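Local coordinates for ABC transporter, periplasmic substrate-binding protein (Thermotoga maritima, PDB 2HPG) that probably binds a small solute in the periplasm and delivers it to a membrane transporter of the tripartite ATP-independent (TRAP) family, at residues Gln25-Leu28 with Lys29-Lys32; Pro115-Gln118 with Lys119-Lys122; Ile289-Glu292 with Ala293-Lys297. One frame throughout, in Å; residues are numbered along the deposited sequence.

All three interactions are local, between residues about one helical turn apart, each on a different helix, and none touches another. Interaction 1 lies in the middle of helix 22-37, interaction 2 in the opening turns of helix 115-128, and interaction 3 where a loop becomes helix 291-305. Each has an inner, buried side and an outer side of exposed, mostly polar residues. Aromatic packing marks the inner side throughout: Phe27 and Trp30 in interaction 1, Trp120 with a threonine methyl and a selenomethionine in interaction 2, Phe294 in interaction 3. Interaction 3 adds an aspartate N-cap and two crowded glutamates. Interactions 1 and 3 lie on opposite sides of the chain's centre.

Interaction 1 of 3, residues Gln25-Leu28 with Lys29-Lys32; sequences QAFL and KWAK
Trp30 leans back along the helix toward Phe27, three residues earlier, and the two rings meet at their rims. Starting at the root, Trp30 CB rests against the carbonyl oxygens of the preceding turn, 3.5 Å from Phe27 O and 3.6 Å from Ala26 O. With CG anti to the backbone N (chi1 162°), the indole is carried to the side of the Phe27 carbonyl. Its benzo edge then runs past that oxygen, CE3 lying 3.5 Å from Phe27 O, near the indole plane. The same CE3 reaches the edge of the Phe27 ring, in that ring's plane, at 4.0 Å from CD1; the two side chains cross obliquely, and this is an apolar rim contact, not a stack. At the far side of the indole, NE1 donates to Ile249 O of helix 243-278, so the polar atom of a buried ring is satisfied.

Helix 22-37 is the crossover helix of a beta-alpha-beta unit, between parallel strands 9-14 and 42-47. Its aromatic pair is inserted into the surrounding core: Phe27 stacks on Trp137, and Phe13 of strand 9-14 meets both rings, that of Trp30 edge-to-face. Ala31 stays on the strand side, its CB 3.4 Å from Phe27 O and against Ile44.

Four backbone bonds hold the turn, among them Trp30 N to Ala26 O at 3.0 Å and Ala31 N to Phe27 O at 2.9 Å. On the exposed flank Lys29 sets CB against Ala26 O and CG 3.5 Å from Gln25 O. Its chain then bends at chi3 (67°) and leads away from the preceding turn, its NZ forming a salt bridge with Glu259 of helix 243-278.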
# COMPACT_ATOMS: atom_id res chain seq x y z
N GLN A 25 -4.81 11.10 -9.74
CA GLN A 25 -5.75 12.21 -9.61
C GLN A 25 -5.57 12.94 -8.29
O GLN A 25 -5.61 14.18 -8.22
CB GLN A 25 -7.18 11.69 -9.69
CG GLN A 25 -7.64 11.39 -11.07
CD GLN A 25 -9.06 10.86 -11.09
OE1 GLN A 25 -10.02 11.63 -10.97
NE2 GLN A 25 -9.20 9.54 -11.27
N ALA A 26 -5.38 12.15 -7.24
CA ALA A 26 -5.31 12.65 -5.88
C ALA A 26 -3.99 13.35 -5.63
O ALA A 26 -3.94 14.35 -4.92
CB ALA A 26 -5.51 11.51 -4.88
N PHE A 27 -2.90 12.81 -6.19
CA PHE A 27 -1.60 13.49 -6.09
C PHE A 27 -1.60 14.82 -6.83
O PHE A 27 -0.97 15.75 -6.37
CB PHE A 27 -0.44 12.60 -6.59
CG PHE A 27 -0.08 11.48 -5.65
CD1 PHE A 27 0.68 11.71 -4.52
CD2 PHE A 27 -0.48 10.19 -5.91
CE1 PHE A 27 1.02 10.67 -3.66
CE2 PHE A 27 -0.14 9.15 -5.06
CZ PHE A 27 0.61 9.41 -3.93
N LEU A 28 -2.31 14.91 -7.96
CA LEU A 28 -2.44 16.17 -8.70
C LEU A 28 -3.24 17.22 -7.92
O LEU A 28 -2.94 18.41 -7.99
CB LEU A 28 -3.09 15.92 -10.07
CG LEU A 28 -2.24 15.09 -11.05
CD1 LEU A 28 -3.07 14.61 -12.22
CD2 LEU A 28 -1.02 15.91 -11.54
N LYS A 29 -4.26 16.77 -7.19
CA LYS A 29 -5.02 17.63 -6.27
C LYS A 29 -4.15 18.13 -5.15
O LYS A 29 -4.22 19.30 -4.78
CB LYS A 29 -6.19 16.85 -5.65
CG LYS A 29 -7.42 16.71 -6.53
CD LYS A 29 -8.63 16.15 -5.72
CE LYS A 29 -9.13 17.15 -4.64
NZ LYS A 29 -10.32 16.68 -3.84
N TRP A 30 -3.35 17.24 -4.58
CA TRP A 30 -2.42 17.61 -3.53
C TRP A 30 -1.40 18.63 -4.00
O TRP A 30 -1.14 19.62 -3.31
CB TRP A 30 -1.70 16.37 -3.02
CG TRP A 30 -0.47 16.65 -2.27
CD1 TRP A 30 -0.35 17.28 -1.07
CD2 TRP A 30 0.85 16.24 -2.65
NE1 TRP A 30 0.96 17.30 -0.67
CE2 TRP A 30 1.73 16.68 -1.63
CE3 TRP A 30 1.38 15.56 -3.76
CZ2 TRP A 30 3.11 16.46 -1.69
CZ3 TRP A 30 2.75 15.33 -3.81
CH2 TRP A 30 3.60 15.77 -2.78
N ALA A 31 -0.80 18.38 -5.16
CA ALA A 31 0.19 19.27 -5.76
C ALA A 31 -0.40 20.65 -6.02
O ALA A 31 0.21 21.66 -5.71
CB ALA A 31 0.71 18.68 -7.05
N LYS A 32 -1.59 20.68 -6.62
CA LYS A 32 -2.27 21.94 -6.91
C LYS A 32 -2.56 22.75 -5.63
O LYS A 32 -2.36 23.97 -5.62
CB LYS A 32 -3.53 21.66 -7.73
CG LYS A 32 -4.23 22.88 -8.26
CD LYS A 32 -5.16 22.51 -9.42
CE LYS A 32 -4.41 22.43 -10.77
NZ LYS A 32 -5.28 22.04 -11.95

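Interaction 2 of 3, residues Pro115-Gln118 with Lys119-Lys122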
# COMPACT_ATOMS: atom_id res chain seq x y z
N PRO A 115 3.52 7.00 20.35
CA PRO A 115 4.95 7.12 20.61
C PRO A 115 5.82 6.18 19.78
O PRO A 115 6.88 6.60 19.29
CB PRO A 115 5.06 6.75 22.10
CG PRO A 115 3.75 7.13 22.68
CD PRO A 115 2.73 6.95 21.60
N THR A 116 5.41 4.93 19.64
CA THR A 116 6.18 3.94 18.88
C THR A 116 6.32 4.32 17.39
O THR A 116 7.41 4.22 16.84
CB THR A 116 5.58 2.54 18.98
OG1 THR A 116 5.59 2.13 20.35
CG2 THR A 116 6.39 1.54 18.16
N MSE A 117 5.24 4.74 16.75
CA MSE A 117 5.33 5.17 15.35
C MSE A 117 6.23 6.40 15.27
O MSE A 117 7.12 6.48 14.42
CB MSE A 117 3.96 5.48 14.74
CG MSE A 117 3.99 6.04 13.30
SE MSE A 117 4.97 4.94 11.99
CE MSE A 117 4.15 3.25 12.33
N GLN A 118 6.00 7.36 16.15
CA GLN A 118 6.85 8.55 16.17
C GLN A 118 8.33 8.19 16.32
O GLN A 118 9.20 8.81 15.68
CB GLN A 118 6.40 9.54 17.23
CG GLN A 118 5.15 10.31 16.80
CD GLN A 118 4.43 10.95 17.96
OE1 GLN A 118 4.92 10.94 19.10
NE2 GLN A 118 3.26 11.52 17.68
N LYS A 119 8.62 7.17 17.12
CA LYS A 119 9.98 6.68 17.23
C LYS A 119 10.50 6.20 15.87
O LYS A 119 11.52 6.68 15.39
CB LYS A 119 10.09 5.54 18.24
CG LYS A 119 11.48 4.91 18.29
CD LYS A 119 11.59 3.82 19.34
CE LYS A 119 11.03 2.50 18.82
NZ LYS A 119 10.95 1.46 19.89
N TRP A 120 9.79 5.25 15.26
CA TRP A 120 10.22 4.67 13.98
C TRP A 120 10.45 5.73 12.92
O TRP A 120 11.37 5.59 12.12
CB TRP A 120 9.17 3.70 13.43
CG TRP A 120 8.95 2.48 14.26
CD1 TRP A 120 9.83 1.91 15.12
CD2 TRP A 120 7.78 1.65 14.27
NE1 TRP A 120 9.28 0.79 15.68
CE2 TRP A 120 8.02 0.61 15.18
CE3 TRP A 120 6.56 1.70 13.60
CZ2 TRP A 120 7.08 -0.39 15.45
CZ3 TRP A 120 5.62 0.71 13.86
CH2 TRP A 120 5.89 -0.32 14.77
N LEU A 121 9.61 6.76 12.91
CA LEU A 121 9.69 7.81 11.90
C LEU A 121 10.88 8.73 12.13
O LEU A 121 11.42 9.31 11.19
CB LEU A 121 8.40 8.64 11.87
CG LEU A 121 7.14 7.87 11.48
CD1 LEU A 121 5.93 8.81 11.46
CD2 LEU A 121 7.33 7.15 10.14
N LYS A 122 11.26 8.88 13.40
CA LYS A 122 12.44 9.65 13.76
C LYS A 122 13.71 8.89 13.39
O LYS A 122 14.68 9.51 12.98
CB LYS A 122 12.45 9.93 15.26
CG LYS A 122 13.53 10.89 15.71
CD LYS A 122 13.28 11.34 17.15
CE LYS A 122 14.33 12.31 17.65
NZ LYS A 122 13.97 12.81 19.01
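The first turns of helix 115-128 carry an aromatic ring with a methyl group over one face and a selenium at its edge: Thr116 and Met117, a selenomethionine in this crystal, both reach forward to Trp120. Thr116 CG2 sits over the six-membered ring, 3.8 Å from its centroid and 27° off the normal, a CH-pi contact displaced toward the rim, with CZ2 the nearest ring atom at 3.4 Å. The threonine and the indole lie side by side, pointing the same way, and the five-membered end of the indole lies by the Thr116 carbonyl, Trp120 CG being 3.5 Å from Thr116 O. The threonine torsion divides its two branches: CG2 stands anti to the backbone N and turns to the indole, while OG1 (chi1 -61°) is hydrogen-bonded to Glu317.

These turns pack against the C-terminal helix 308-318, whose Leu314 also touches Trp120, and against the loop residues Val81 and Asp83. Met117 comes to the ring from another direction. Its chain folds at chi2 and chi3, crossing the indole at about a right angle, and SE lies 5.3 Å from the centroid of the six-membered ring, at the edge: a Met-aromatic contact. The modelled position of its terminal methyl is doubtful. Met117 SE also packs 3.7 Å from Leu121 CG, placing the selenium between the tryptophan edge and the leucine side chain.

A serine in place of Trp120 would probably open a gap beside Leu314 and leave the Thr116 methyl without the ring face it rests on and Met117 SE without its aromatic edge. In the backbone, Trp120 N donates a hydrogen bond to Thr116 O at 3.0 Å and Leu121 N one to Met117 O at 2.9 Å.

Interaction 3 of 3, residues Ile289-Glu292 with Ala293-Lys297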
# COMPACT_ATOMS: atom_id res chain seq x y z
N ILE A 289 -16.03 -17.47 3.81
CA ILE A 289 -14.62 -17.79 3.98
C ILE A 289 -14.29 -17.86 5.45
O ILE A 289 -14.78 -17.06 6.24
CB ILE A 289 -13.73 -16.75 3.25
CG1 ILE A 289 -13.98 -16.84 1.73
CG2 ILE A 289 -12.26 -16.98 3.57
CD1 ILE A 289 -13.40 -15.72 0.89
N ASP A 290 -13.47 -18.84 5.80
CA ASP A 290 -13.01 -19.01 7.16
C ASP A 290 -11.90 -17.99 7.45
O ASP A 290 -10.74 -18.36 7.46
CB ASP A 290 -12.49 -20.43 7.34
CG ASP A 290 -12.32 -20.80 8.79
OD1 ASP A 290 -12.51 -19.93 9.66
OD2 ASP A 290 -12.00 -21.99 9.04
N LYS A 291 -12.26 -16.72 7.67
CA LYS A 291 -11.25 -15.65 7.81
C LYS A 291 -10.44 -15.81 9.10
O LYS A 291 -9.24 -15.54 9.11
CB LYS A 291 -11.89 -14.26 7.72
CG LYS A 291 -12.32 -13.88 6.28
CD LYS A 291 -12.92 -12.47 6.20
CE LYS A 291 -11.86 -11.38 6.10
NZ LYS A 291 -12.47 -10.04 6.12
N GLU A 292 -11.07 -16.28 10.17
CA GLU A 292 -10.35 -16.59 11.41
C GLU A 292 -9.24 -17.63 11.18
O GLU A 292 -8.15 -17.51 11.73
CB GLU A 292 -11.34 -17.04 12.51
CG GLU A 292 -10.71 -17.49 13.85
CD GLU A 292 -10.03 -16.37 14.65
OE1 GLU A 292 -10.17 -15.18 14.30
OE2 GLU A 292 -9.36 -16.68 15.66
N ALA A 293 -9.50 -18.64 10.37
CA ALA A 293 -8.47 -19.63 10.06
C ALA A 293 -7.27 -18.97 9.36
O ALA A 293 -6.11 -19.36 9.59
CB ALA A 293 -9.04 -20.74 9.19
N PHE A 294 -7.55 -17.99 8.51
CA PHE A 294 -6.50 -17.27 7.77
C PHE A 294 -5.74 -16.34 8.71
O PHE A 294 -4.51 -16.29 8.67
CB PHE A 294 -7.09 -16.49 6.59
CG PHE A 294 -7.40 -17.35 5.39
CD1 PHE A 294 -6.39 -17.75 4.55
CD2 PHE A 294 -8.70 -17.74 5.11
CE1 PHE A 294 -6.67 -18.55 3.44
CE2 PHE A 294 -8.99 -18.52 4.00
CZ PHE A 294 -7.97 -18.93 3.17
N MSE A 295 -6.47 -15.63 9.56
CA MSE A 295 -5.84 -14.77 10.55
C MSE A 295 -4.90 -15.57 11.44
O MSE A 295 -3.81 -15.09 11.78
CB MSE A 295 -6.90 -14.06 11.37
CG MSE A 295 -7.63 -13.01 10.57
SE MSE A 295 -9.11 -12.15 11.43
CE MSE A 295 -10.11 -11.64 9.83
N GLU A 296 -5.30 -16.79 11.80
CA GLU A 296 -4.49 -17.65 12.65
C GLU A 296 -3.22 -18.11 11.91
O GLU A 296 -2.14 -18.13 12.48
CB GLU A 296 -5.33 -18.83 13.20
CG GLU A 296 -6.39 -18.37 14.24
CD GLU A 296 -7.39 -19.46 14.66
OE1 GLU A 296 -7.25 -20.62 14.22
OE2 GLU A 296 -8.34 -19.15 15.45
N LYS A 297 -3.34 -18.46 10.64
CA LYS A 297 -2.18 -18.79 9.82
C LYS A 297 -1.25 -17.58 9.65
O LYS A 297 -0.04 -17.74 9.64
CB LYS A 297 -2.60 -19.30 8.44
CG LYS A 297 -3.22 -20.67 8.43
CD LYS A 297 -2.19 -21.75 8.65
CE LYS A 297 -2.81 -23.12 8.47
NZ LYS A 297 -2.11 -24.18 9.25
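Asp290 and Ala293 meet where the chain turns into helix 291-305: Asp290 is the centre of an inverse gamma turn and the N-cap, its O taking weak hydrogen bonds from Ala293 N and Phe294 N, before regular bonding sets in with Met295 N to Lys291 O at 2.8 Å. The aspartate carboxylate, with CG anti to the backbone N (chi1 -166°), bends over the first turn. OD1 accepts a weak capping bond of 3.4 Å from Ala293 N, and OD2 lies 3.2 Å from Ala293 CB.

The Phe294 ring lies back against the residues before the helix, its CE2 3.6 Å from Ile289 CG2 and its CD2 3.2 Å from Asp290 O. One turn on from Lys291, Met295 (selenomethionine) runs out extended, and its CE reaches Lys291 CB at 3.8 Å. On the exposed side Glu292 and Glu296 bring their carboxylates together almost perpendicular, planes 88° apart, with Glu292 OE2 2.7 Å from Glu296 OE2; two acids so close suggest that one probably keeps a proton.

The helix start packs against several elements: Ile289 and Phe294 touch Thr222 of strand 218-234, Ala293 and Phe294 lie on Pro153, and Met295 packs against Asp94 and Phe95 of the short helix 92-95.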